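Long-range contact in exonuclease VapC9 (Pyrobaculum aerophilum, PDB 1V8P), which acts as a magnesium-dependent PIN-domain exonuclease, slow on single-stranded DNA, and is probably the ribonuclease toxin of a type II toxin-antitoxin system: residues C[99-104]-C[118-123]. The protein carries 1 engineered substitution. Numbering follows the deposited sequence.
Sequences PPLDEV and ASYAYV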
# COMPACT_ATOMS: atom_id res chain seq x y z
N PRO C 99 -11.79 -3.05 -17.65
CA PRO C 99 -10.90 -3.67 -18.64
C PRO C 99 -10.75 -5.16 -18.38
O PRO C 99 -11.08 -5.65 -17.31
CB PRO C 99 -9.57 -2.95 -18.42
CG PRO C 99 -9.97 -1.66 -17.78
CD PRO C 99 -11.07 -2.04 -16.85
N PRO C 100 -10.25 -5.92 -19.37
CA PRO C 100 -10.05 -7.36 -19.20
C PRO C 100 -8.90 -7.53 -18.21
O PRO C 100 -7.85 -6.92 -18.38
CB PRO C 100 -9.62 -7.81 -20.60
CG PRO C 100 -10.26 -6.82 -21.49
CD PRO C 100 -10.04 -5.52 -20.77
N LEU C 101 -9.07 -8.33 -17.17
CA LEU C 101 -7.99 -8.47 -16.20
C LEU C 101 -6.64 -8.86 -16.82
O LEU C 101 -5.64 -8.18 -16.63
CB LEU C 101 -8.35 -9.48 -15.11
CG LEU C 101 -7.23 -9.73 -14.09
CD1 LEU C 101 -7.68 -9.29 -12.73
CD2 LEU C 101 -6.85 -11.21 -14.07
N ASP C 102 -6.62 -9.96 -17.58
CA ASP C 102 -5.40 -10.47 -18.21
C ASP C 102 -4.61 -9.46 -19.06
O ASP C 102 -3.39 -9.41 -18.98
CB ASP C 102 -5.74 -11.74 -19.02
CG ASP C 102 -6.72 -11.48 -20.16
OD1 ASP C 102 -7.67 -10.67 -19.99
OD2 ASP C 102 -6.55 -12.10 -21.22
N GLU C 103 -5.31 -8.66 -19.85
CA GLU C 103 -4.65 -7.64 -20.67
C GLU C 103 -3.89 -6.70 -19.76
O GLU C 103 -2.69 -6.48 -19.92
CB GLU C 103 -5.67 -6.83 -21.46
CG GLU C 103 -6.47 -7.64 -22.45
CD GLU C 103 -5.72 -7.92 -23.72
OE1 GLU C 103 -4.63 -8.55 -23.65
OE2 GLU C 103 -6.22 -7.52 -24.80
N VAL C 104 -4.60 -6.13 -18.79
CA VAL C 104 -4.01 -5.21 -17.85
C VAL C 104 -2.81 -5.82 -17.13
O VAL C 104 -1.76 -5.17 -17.02
CB VAL C 104 -5.05 -4.74 -16.80
CG1 VAL C 104 -4.38 -3.87 -15.73
CG2 VAL C 104 -6.16 -3.98 -17.49
N ALA C 118 -1.78 0.33 -14.36
CA ALA C 118 -1.85 -0.29 -15.68
C ALA C 118 -3.26 -0.34 -16.23
O ALA C 118 -3.46 -0.41 -17.45
CB ALA C 118 -1.27 -1.69 -15.65
N SER C 119 -4.25 -0.30 -15.34
CA SER C 119 -5.64 -0.32 -15.76
C SER C 119 -5.88 0.96 -16.57
O SER C 119 -6.59 0.96 -17.59
CB SER C 119 -6.57 -0.37 -14.54
OG SER C 119 -6.46 -1.61 -13.86
N TYR C 120 -5.27 2.05 -16.12
CA TYR C 120 -5.40 3.33 -16.80
C TYR C 120 -4.67 3.39 -18.15
O TYR C 120 -5.23 3.86 -19.14
CB TYR C 120 -4.90 4.45 -15.89
CG TYR C 120 -5.83 4.66 -14.72
CD1 TYR C 120 -5.59 4.05 -13.49
CD2 TYR C 120 -6.98 5.44 -14.87
CE1 TYR C 120 -6.46 4.21 -12.43
CE2 TYR C 120 -7.86 5.62 -13.82
CZ TYR C 120 -7.60 5.00 -12.59
OH TYR C 120 -8.46 5.20 -11.53
N ALA C 121 -3.43 2.91 -18.19
CA ALA C 121 -2.64 2.90 -19.41
C ALA C 121 -3.34 2.07 -20.48
O ALA C 121 -3.48 2.50 -21.63
CB ALA C 121 -1.24 2.32 -19.11
N TYR C 122 -3.79 0.88 -20.10
CA TYR C 122 -4.47 -0.01 -21.03
C TYR C 122 -5.76 0.57 -21.62
O TYR C 122 -5.97 0.49 -22.83
CB TYR C 122 -4.78 -1.34 -20.37
CG TYR C 122 -5.50 -2.30 -21.29
CD1 TYR C 122 -4.79 -3.09 -22.21
CD2 TYR C 122 -6.89 -2.35 -21.30
CE1 TYR C 122 -5.47 -3.91 -23.12
CE2 TYR C 122 -7.57 -3.16 -22.20
CZ TYR C 122 -6.87 -3.93 -23.11
OH TYR C 122 -7.59 -4.71 -23.99
N VAL C 123 -6.62 1.14 -20.79
CA VAL C 123 -7.88 1.68 -21.26
C VAL C 123 -7.70 2.89 -22.14
O VAL C 123 -8.38 3.03 -23.16
CB VAL C 123 -8.80 2.09 -20.09
CG1 VAL C 123 -10.07 2.78 -20.61
CG2 VAL C 123 -9.14 0.87 -19.29
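Tyr122 reaches from helix 115-127 across the first turn of helix 101-111, and its ring fills the angle between Glu103, Val104 and the two prolines that lead into that turn. Its CG stands anti to the backbone N (chi1 179°), which carries the ring off its own helix and over to the other. Followed outward, Tyr122 CB meets Val104 CG2 at 4.1 Å. At the next level Tyr122 CD2 comes to 4.0 Å from Pro99 CB, and Tyr122 CD1 lies 3.9 Å from Glu103 CB. One step further, Tyr122 CE2 approaches Pro100 CD at 3.7 Å, and Tyr122 CE1 lies 3.4 Å from Glu103 CB, the methylene that sits over one ring face. The prolines and Val104 meet the ring obliquely. At the tip, Tyr122 OH is 3.2 Å from Glu103 OE2. That carboxylate is brought back toward the phenol by a bend at chi2 (-79°) and turned 55° from the ring plane.

Deeper in the interface, Val104 takes over. Val104 CG1 packs against Ala118 CB at 3.8 Å and touches Ser119 OG at 3.6 Å; that hydroxyl is hydrogen-bonded to the carbonyl of Phe115, one turn back. Pro99 also lies against Val123, whose side chain reaches Leu31 of the central parallel sheet, and Tyr62 of a second subunit packs on Pro99 and Ser119. The example thus illustrates helix-helix packing in a PIN domain: consecutive helices joined by a short connection, the second carrying Asp117, a predicted magnesium ligand, in its first turn.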